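PDB 3M3I: putative uncharacterized protein from Leishmania major, which is of unknown function but belongs to the DUF985 family of the cupin superfamily, whose small beta-barrels often house a metal or small-molecule site. Local coordinates for residues Glu70-Glu82 with Phe182-Leu195. Numbering follows the deposited sequence.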
ATOM      1  N   GLU A  70     -10.027  21.747  -2.887  1.00 85.78           N
ATOM      2  CA  GLU A  70     -11.480  21.941  -2.936  1.00 87.59           C
ATOM      3  C   GLU A  70     -12.250  20.688  -2.488  1.00 85.33           C
ATOM      4  O   GLU A  70     -13.450  20.771  -2.243  1.00 86.58           O
ATOM      5  CB  GLU A  70     -11.922  22.358  -4.345  1.00 90.94           C
ATOM      6  CG  GLU A  70     -11.425  23.752  -4.788  1.00 94.23           C
ATOM      7  CD  GLU A  70     -12.137  24.289  -6.049  1.00 98.44           C
ATOM      8  OE1 GLU A  70     -12.984  23.556  -6.611  1.00 98.70           O
ATOM      9  OE2 GLU A  70     -11.855  25.439  -6.480  1.00101.80           O
ATOM     10  N   SER A  71     -11.566  19.540  -2.379  1.00 82.40           N
ATOM     11  CA  SER A  71     -12.199  18.279  -1.966  1.00 80.46           C
ATOM     12  C   SER A  71     -11.390  17.492  -0.914  1.00 77.39           C
ATOM     13  O   SER A  71     -10.840  16.431  -1.193  1.00 75.78           O
ATOM     14  CB  SER A  71     -12.477  17.398  -3.185  1.00 80.85           C
ATOM     15  OG  SER A  71     -13.518  16.477  -2.911  1.00 80.37           O
ATOM     16  N   PRO A  72     -11.343  18.000   0.320  1.00 76.89           N
ATOM     17  CA  PRO A  72     -10.729  17.233   1.404  1.00 74.45           C
ATOM     18  C   PRO A  72     -11.553  16.016   1.804  1.00 73.31           C
ATOM     19  O   PRO A  72     -12.725  15.960   1.498  1.00 74.50           O
ATOM     20  CB  PRO A  72     -10.688  18.234   2.554  1.00 74.90           C
ATOM     21  CG  PRO A  72     -11.751  19.229   2.240  1.00 77.43           C
ATOM     22  CD  PRO A  72     -11.808  19.324   0.762  1.00 78.91           C
ATOM     23  N   SER A  73     -10.938  15.040   2.469  1.00 71.39           N
ATOM     24  CA  SER A  73     -11.673  13.928   3.078  1.00 70.57           C
ATOM     25  C   SER A  73     -12.063  14.380   4.477  1.00 70.55           C
ATOM     26  O   SER A  73     -11.208  14.729   5.263  1.00 69.92           O
ATOM     27  CB  SER A  73     -10.800  12.673   3.120  1.00 69.06           C
ATOM     28  OG  SER A  73     -11.158  11.766   4.158  1.00 68.35           O
ATOM     29  N   HIS A  74     -13.351  14.397   4.792  1.00 71.50           N
ATOM     30  CA  HIS A  74     -13.818  14.950   6.065  1.00 71.90           C
ATOM     31  C   HIS A  74     -13.744  13.911   7.155  1.00 70.67           C
ATOM     32  O   HIS A  74     -13.674  12.722   6.874  1.00 69.92           O
ATOM     33  CB  HIS A  74     -15.246  15.467   5.933  1.00 73.96           C
ATOM     34  CG  HIS A  74     -15.376  16.633   5.007  1.00 75.84           C
ATOM     35  ND1 HIS A  74     -15.493  16.488   3.645  1.00 76.66           N
ATOM     36  CD2 HIS A  74     -15.392  17.964   5.248  1.00 77.39           C
ATOM     37  CE1 HIS A  74     -15.582  17.679   3.084  1.00 78.72           C
ATOM     38  NE2 HIS A  74     -15.516  18.592   4.036  1.00 79.22           N
ATOM     39  N   LEU A  75     -13.762  14.371   8.398  1.00 70.78           N
ATOM     40  CA  LEU A  75     -13.589  13.493   9.551  1.00 69.97           C
ATOM     41  C   LEU A  75     -14.537  12.284   9.549  1.00 70.19           C
ATOM     42  O   LEU A  75     -15.763  12.418   9.541  1.00 71.47           O
ATOM     43  CB  LEU A  75     -13.710  14.290  10.857  1.00 70.59           C
ATOM     44  CG  LEU A  75     -12.640  15.378  11.084  1.00 70.57           C
ATOM     45  CD1 LEU A  75     -12.716  15.974  12.479  1.00 71.26           C
ATOM     46  CD2 LEU A  75     -11.238  14.839  10.847  1.00 69.35           C
ATOM     47  N   HIS A  76     -13.946  11.097   9.523  1.00 69.27           N
ATOM     48  CA  HIS A  76     -14.694   9.847   9.556  1.00 69.67           C
ATOM     49  C   HIS A  76     -13.956   8.813  10.417  1.00 69.18           C
ATOM     50  O   HIS A  76     -12.835   9.052  10.885  1.00 68.53           O
ATOM     51  CB  HIS A  76     -14.879   9.319   8.136  1.00 69.74           C
ATOM     52  CG  HIS A  76     -13.596   8.994   7.443  1.00 68.64           C
ATOM     53  ND1 HIS A  76     -12.753   9.964   6.948  1.00 68.16           N
ATOM     54  CD2 HIS A  76     -13.000   7.808   7.180  1.00 68.25           C
ATOM     55  CE1 HIS A  76     -11.700   9.390   6.397  1.00 67.47           C
ATOM     56  NE2 HIS A  76     -11.823   8.082   6.528  1.00 67.51           N
ATOM     57  N   ARG A  77     -14.579   7.669  10.629  1.00 69.87           N
ATOM     58  CA  ARG A  77     -13.981   6.654  11.464  1.00 70.00           C
ATOM     59  C   ARG A  77     -14.222   5.256  10.886  1.00 70.61           C
ATOM     60  O   ARG A  77     -15.281   4.982  10.317  1.00 71.39           O
ATOM     61  CB  ARG A  77     -14.513   6.772  12.892  1.00 70.95           C
ATOM     62  CG  ARG A  77     -13.970   5.738  13.867  1.00 71.66           C
ATOM     63  CD  ARG A  77     -14.975   5.455  14.946  1.00 73.19           C
ATOM     64  NE  ARG A  77     -14.955   6.458  15.999  1.00 73.35           N
ATOM     65  CZ  ARG A  77     -16.012   6.847  16.704  1.00 74.47           C
ATOM     66  NH1 ARG A  77     -17.224   6.364  16.464  1.00 75.62           N
ATOM     67  NH2 ARG A  77     -15.854   7.749  17.654  1.00 74.70           N
ATOM     68  N   LEU A  78     -13.214   4.396  11.025  1.00 70.57           N
ATOM     69  CA  LEU A  78     -13.277   3.014  10.578  1.00 71.47           C
ATOM     70  C   LEU A  78     -13.167   2.156  11.822  1.00 72.86           C
ATOM     71  O   LEU A  78     -13.112   2.674  12.924  1.00 73.01           O
ATOM     72  CB  LEU A  78     -12.135   2.712   9.598  1.00 70.78           C
ATOM     73  CG  LEU A  78     -12.139   3.482   8.271  1.00 69.72           C
ATOM     74  CD1 LEU A  78     -10.804   3.393   7.554  1.00 69.10           C
ATOM     75  CD2 LEU A  78     -13.246   2.995   7.345  1.00 70.48           C
ATOM     76  N   CYS A  79     -13.170   0.848  11.660  1.00 74.19           N
ATOM     77  CA  CYS A  79     -12.892  -0.039  12.785  1.00 75.97           C
ATOM     78  C   CYS A  79     -11.659  -0.923  12.546  1.00 76.68           C
ATOM     79  O   CYS A  79     -11.255  -1.643  13.430  1.00 78.48           O
ATOM     80  CB  CYS A  79     -14.131  -0.875  13.133  1.00 77.94           C
ATOM     81  SG  CYS A  79     -14.163  -2.480  12.388  1.00 79.83           S
ATOM     82  N   SER A  80     -11.063  -0.837  11.361  1.00 75.56           N
ATOM     83  CA  SER A  80      -9.792  -1.480  11.068  1.00 76.22           C
ATOM     84  C   SER A  80      -8.751  -0.428  10.674  1.00 74.48           C
ATOM     85  O   SER A  80      -9.106   0.697  10.346  1.00 72.76           O
ATOM     86  CB  SER A  80      -9.977  -2.489   9.939  1.00 77.02           C
ATOM     87  OG  SER A  80     -11.010  -3.403  10.250  1.00 78.83           O
ATOM     88  N   ASP A  81      -7.471  -0.810  10.719  1.00 75.35           N
ATOM     89  CA  ASP A  81      -6.359   0.056  10.306  1.00 74.24           C
ATOM     90  C   ASP A  81      -6.456   0.368   8.824  1.00 72.84           C
ATOM     91  O   ASP A  81      -6.887  -0.471   8.037  1.00 73.36           O
ATOM     92  CB  ASP A  81      -4.998  -0.626  10.502  1.00 76.08           C
ATOM     93  CG  ASP A  81      -4.678  -0.943  11.938  1.00 78.03           C
ATOM     94  OD1 ASP A  81      -3.786  -1.788  12.146  1.00 80.33           O
ATOM     95  OD2 ASP A  81      -5.286  -0.364  12.859  1.00 77.59           O
ATOM     96  N   GLU A  82      -6.018   1.559   8.443  1.00 71.38           N
ATOM     97  CA  GLU A  82      -5.922   1.927   7.044  1.00 70.41           C
ATOM     98  C   GLU A  82      -4.534   2.498   6.723  1.00 70.35           C
ATOM     99  O   GLU A  82      -4.092   3.473   7.331  1.00 69.95           O
ATOM    100  CB  GLU A  82      -7.000   2.937   6.705  1.00 69.05           C
ATOM    101  CG  GLU A  82      -6.981   3.342   5.245  1.00 68.43           C
ATOM    102  CD  GLU A  82      -8.083   4.305   4.882  1.00 67.68           C
ATOM    103  OE1 GLU A  82      -8.348   5.244   5.666  1.00 67.23           O
ATOM    104  OE2 GLU A  82      -8.666   4.117   3.800  1.00 67.84           O
ATOM    105  N   PHE A 182     -12.448  -3.010   4.163  1.00 60.05           N
ATOM    106  CA  PHE A 182     -13.463  -1.973   4.243  1.00 59.89           C
ATOM    107  C   PHE A 182     -14.886  -2.509   3.956  1.00 60.42           C
ATOM    108  O   PHE A 182     -15.099  -3.365   3.089  1.00 61.16           O
ATOM    109  CB  PHE A 182     -13.105  -0.828   3.273  1.00 60.14           C
ATOM    110  CG  PHE A 182     -14.054   0.322   3.326  1.00 60.12           C
ATOM    111  CD1 PHE A 182     -13.871   1.347   4.221  1.00 59.55           C
ATOM    112  CD2 PHE A 182     -15.134   0.378   2.484  1.00 60.87           C
ATOM    113  CE1 PHE A 182     -14.752   2.400   4.275  1.00 59.67           C
ATOM    114  CE2 PHE A 182     -16.011   1.428   2.545  1.00 61.02           C
ATOM    115  CZ  PHE A 182     -15.815   2.431   3.443  1.00 60.39           C
ATOM    116  N   ASP A 183     -15.848  -1.980   4.707  1.00 60.21           N
ATOM    117  CA  ASP A 183     -17.255  -2.285   4.534  1.00 60.84           C
ATOM    118  C   ASP A 183     -17.983  -1.051   5.037  1.00 60.69           C
ATOM    119  O   ASP A 183     -17.699  -0.567   6.130  1.00 60.09           O
ATOM    120  CB  ASP A 183     -17.641  -3.544   5.330  1.00 60.96           C
ATOM    121  CG  ASP A 183     -19.066  -4.039   5.025  1.00 61.88           C
ATOM    122  OD1 ASP A 183     -19.218  -5.191   4.577  1.00 62.53           O
ATOM    123  OD2 ASP A 183     -20.051  -3.287   5.250  1.00 62.11           O
ATOM    124  N   TYR A 184     -18.907  -0.517   4.237  1.00 61.43           N
ATOM    125  CA  TYR A 184     -19.620   0.705   4.630  1.00 61.48           C
ATOM    126  C   TYR A 184     -20.412   0.520   5.930  1.00 61.39           C
ATOM    127  O   TYR A 184     -20.760   1.502   6.582  1.00 61.32           O
ATOM    128  CB  TYR A 184     -20.519   1.216   3.501  1.00 62.59           C
ATOM    129  CG  TYR A 184     -19.793   2.048   2.462  1.00 62.80           C
ATOM    130  CD1 TYR A 184     -19.389   3.339   2.736  1.00 62.39           C
ATOM    131  CD2 TYR A 184     -19.514   1.533   1.194  1.00 63.61           C
ATOM    132  CE1 TYR A 184     -18.724   4.109   1.769  1.00 62.76           C
ATOM    133  CE2 TYR A 184     -18.840   2.288   0.224  1.00 64.04           C
ATOM    134  CZ  TYR A 184     -18.456   3.568   0.517  1.00 63.61           C
ATOM    135  OH  TYR A 184     -17.794   4.315  -0.435  1.00 64.20           O
ATOM    136  N   ARG A 185     -20.657  -0.728   6.345  1.00 61.54           N
ATOM    137  CA  ARG A 185     -21.276  -0.942   7.639  1.00 61.60           C
ATOM    138  C   ARG A 185     -20.377  -0.434   8.765  1.00 60.81           C
ATOM    139  O   ARG A 185     -20.888  -0.081   9.821  1.00 61.01           O
ATOM    140  CB  ARG A 185     -21.685  -2.394   7.838  1.00 62.10           C
ATOM    141  CG  ARG A 185     -22.936  -2.783   7.054  1.00 63.26           C
ATOM    142  CD  ARG A 185     -23.259  -4.255   7.128  1.00 63.88           C
ATOM    143  NE  ARG A 185     -22.222  -5.081   6.521  1.00 63.56           N
ATOM    144  CZ  ARG A 185     -22.294  -6.404   6.328  1.00 64.16           C
ATOM    145  NH1 ARG A 185     -23.383  -7.094   6.656  1.00 65.15           N
ATOM    146  NH2 ARG A 185     -21.269  -7.040   5.769  1.00 63.93           N
ATOM    147  N   ASP A 186     -19.060  -0.365   8.518  1.00 60.14           N
ATOM    148  CA  ASP A 186     -18.069   0.166   9.466  1.00 59.59           C
ATOM    149  C   ASP A 186     -17.624   1.612   9.168  1.00 59.31           C
ATOM    150  O   ASP A 186     -16.589   2.073   9.676  1.00 58.94           O
ATOM    151  CB  ASP A 186     -16.816  -0.712   9.423  1.00 59.25           C
ATOM    152  CG  ASP A 186     -17.128  -2.178   9.505  1.00 59.62           C
ATOM    153  OD1 ASP A 186     -17.965  -2.537  10.328  1.00 60.03           O
ATOM    154  OD2 ASP A 186     -16.528  -2.983   8.763  1.00 59.63           O
ATOM    155  N   PHE A 187     -18.378   2.323   8.337  1.00 59.66           N
ATOM    156  CA  PHE A 187     -18.015   3.669   7.912  1.00 59.59           C
ATOM    157  C   PHE A 187     -18.921   4.627   8.629  1.00 59.97           C
ATOM    158  O   PHE A 187     -20.160   4.598   8.441  1.00 60.62           O
ATOM    159  CB  PHE A 187     -18.173   3.764   6.410  1.00 60.02           C
ATOM    160  CG  PHE A 187     -17.861   5.114   5.832  1.00 60.19           C
ATOM    161  CD1 PHE A 187     -16.545   5.549   5.713  1.00 59.78           C
ATOM    162  CD2 PHE A 187     -18.884   5.932   5.346  1.00 60.96           C
ATOM    163  CE1 PHE A 187     -16.261   6.772   5.155  1.00 60.10           C
ATOM    164  CE2 PHE A 187     -18.601   7.157   4.790  1.00 61.28           C
ATOM    165  CZ  PHE A 187     -17.289   7.583   4.687  1.00 60.84           C
ATOM    166  N   GLU A 188     -18.321   5.432   9.500  1.00 59.74           N
ATOM    167  CA  GLU A 188     -19.041   6.439  10.266  1.00 60.22           C
ATOM    168  C   GLU A 188     -18.539   7.808   9.847  1.00 60.26           C
ATOM    169  O   GLU A 188     -17.350   8.038   9.837  1.00 59.85           O
ATOM    170  CB  GLU A 188     -18.860   6.233  11.779  1.00 60.30           C
ATOM    171  CG  GLU A 188     -19.519   7.323  12.645  1.00 61.00           C
ATOM    172  CD  GLU A 188     -19.855   6.871  14.063  1.00 61.56           C
ATOM    173  OE1 GLU A 188     -19.304   5.842  14.518  1.00 61.33           O
ATOM    174  OE2 GLU A 188     -20.672   7.560  14.739  1.00 62.40           O
ATOM    175  N   ILE A 189     -19.448   8.703   9.480  1.00 60.91           N
ATOM    176  CA  ILE A 189     -19.073  10.059   9.088  1.00 61.16           C
ATOM    177  C   ILE A 189     -19.592  10.998  10.171  1.00 61.73           C
ATOM    178  O   ILE A 189     -20.599  10.723  10.803  1.00 62.20           O
ATOM    179  CB  ILE A 189     -19.609  10.416   7.681  1.00 61.74           C
ATOM    180  CG1 ILE A 189     -18.982  11.703   7.153  1.00 62.03           C
ATOM    181  CG2 ILE A 189     -21.137  10.584   7.690  1.00 62.68           C
ATOM    182  CD1 ILE A 189     -17.515  11.566   6.792  1.00 61.41           C
ATOM    183  N   PHE A 190     -18.878  12.088  10.408  1.00 61.83           N
ATOM    184  CA  PHE A 190     -19.184  12.982  11.502  1.00 62.49           C
ATOM    185  C   PHE A 190     -19.571  14.356  10.956  1.00 63.28           C
ATOM    186  O   PHE A 190     -19.366  14.633   9.772  1.00 63.27           O
ATOM    187  CB  PHE A 190     -17.976  13.082  12.451  1.00 62.24           C
ATOM    188  CG  PHE A 190     -17.564  11.754  13.067  1.00 61.70           C
ATOM    189  CD1 PHE A 190     -16.547  11.000  12.510  1.00 60.92           C
ATOM    190  CD2 PHE A 190     -18.206  11.262  14.191  1.00 62.16           C
ATOM    191  CE1 PHE A 190     -16.181   9.794  13.054  1.00 60.58           C
ATOM    192  CE2 PHE A 190     -17.839  10.052  14.753  1.00 61.86           C
ATOM    193  CZ  PHE A 190     -16.825   9.317  14.190  1.00 61.05           C
ATOM    194  N   THR A 191     -20.177  15.173  11.824  1.00 64.16           N
ATOM    195  CA  THR A 191     -20.444  16.603  11.588  1.00 65.11           C
ATOM    196  C   THR A 191     -19.879  17.428  12.749  1.00 65.59           C
ATOM    197  O   THR A 191     -19.639  16.894  13.837  1.00 65.49           O
ATOM    198  CB  THR A 191     -21.952  16.902  11.485  1.00 66.19           C
ATOM    199  OG1 THR A 191     -22.601  16.611  12.731  1.00 66.68           O
ATOM    200  CG2 THR A 191     -22.583  16.106  10.359  1.00 66.04           C
ATOM    201  N   GLN A 192     -19.672  18.721  12.535  1.00 66.33           N
ATOM    202  CA  GLN A 192     -19.066  19.562  13.569  1.00 66.98           C
ATOM    203  C   GLN A 192     -19.858  19.659  14.884  1.00 67.96           C
ATOM    204  O   GLN A 192     -19.283  19.546  15.956  1.00 68.18           O
ATOM    205  CB  GLN A 192     -18.832  20.968  13.030  1.00 67.80           C
ATOM    206  CG  GLN A 192     -17.671  21.091  12.057  1.00 67.18           C
ATOM    207  CD  GLN A 192     -17.670  22.428  11.374  1.00 68.19           C
ATOM    208  OE1 GLN A 192     -18.224  23.404  11.900  1.00 69.38           O
ATOM    209  NE2 GLN A 192     -17.071  22.487  10.198  1.00 67.91           N
ATOM    210  N   ALA A 193     -21.166  19.891  14.796  1.00 68.78           N
ATOM    211  CA  ALA A 193     -22.012  20.092  15.987  1.00 70.04           C
ATOM    212  C   ALA A 193     -22.117  18.830  16.814  1.00 69.66           C
ATOM    213  O   ALA A 193     -22.401  18.884  18.016  1.00 70.71           O
ATOM    214  CB  ALA A 193     -23.423  20.560  15.590  1.00 71.13           C
ATOM    215  N   GLN A 194     -21.937  17.692  16.149  1.00 68.35           N
ATOM    216  CA  GLN A 194     -21.884  16.411  16.807  1.00 67.90           C
ATOM    217  C   GLN A 194     -20.563  16.277  17.575  1.00 67.62           C
ATOM    218  O   GLN A 194     -20.570  15.959  18.776  1.00 68.38           O
ATOM    219  CB  GLN A 194     -22.021  15.313  15.761  1.00 66.72           C
ATOM    220  CG  GLN A 194     -21.882  13.891  16.296  1.00 66.18           C
ATOM    221  CD  GLN A 194     -21.713  12.894  15.179  1.00 65.00           C
ATOM    222  OE1 GLN A 194     -21.402  13.266  14.052  1.00 64.49           O
ATOM    223  NE2 GLN A 194     -21.932  11.616  15.481  1.00 64.74           N
ATOM    224  N   LEU A 195     -19.441  16.523  16.895  1.00 66.78           N
ATOM    225  CA  LEU A 195     -18.099  16.316  17.495  1.00 66.56           C
ATOM    226  C   LEU A 195     -17.776  17.371  18.552  1.00 67.96           C
ATOM    227  O   LEU A 195     -17.152  17.065  19.561  1.00 68.50           O
ATOM    228  CB  LEU A 195     -17.003  16.288  16.426  1.00 65.46           C
ATOM    229  CG  LEU A 195     -17.007  15.133  15.414  1.00 64.18           C
ATOM    230  CD1 LEU A 195     -15.953  15.335  14.315  1.00 63.47           C
ATOM    231  CD2 LEU A 195     -16.808  13.786  16.090  1.00 63.83           C
TER
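Arg77 and Glu188 face each other as a hydrogen-bonded pair where strand 188-189 pairs antiparallel with strand 76-77 and adds an outermost strand to one of the two sheets of this cupin fold. Arg77 N donates to Glu188 O (2.9 Å) and Glu188 N returns a straighter bond to Arg77 O; Phe190 N reaches Leu75 O at 3.3 Å, one more backbone bond just past the paired residues.

On the face carrying Arg77 and Glu188, the two side chains run side by side in the same direction. Arg77 bends at chi3 (-81°), which brings NH1 to within 2.9 Å of Glu188 OE1, but the guanidinium and carboxylate planes stand nearly perpendicular and the hydrogen bond within this salt bridge is weak. Phe190 directs its rim at the guanidinium, CZ sitting over the centre of one face, 3.6 Å from Arg77 CZ, with the planes 81° apart. The same rim holds the aliphatic root of Arg77, whose CB lies near Phe190 CE1.

His76 and Ile189 occupy the other face. The His76 ring is fixed by ND1, which donates to His74 O in the ring plane, and it meets Phe187 obliquely, planes at 39°; Phe156 of strand 155-159 packs against it as well. Ile189 CD1 nestles against His76 CB. At one end Leu75 meets Leu195 of the helix after Thr191, its N-cap; at the other, Leu78 crosses Phe182 at about a right angle, and Leu78 CD2 touches the ring edge, 3.5 Å from Phe182 CE1.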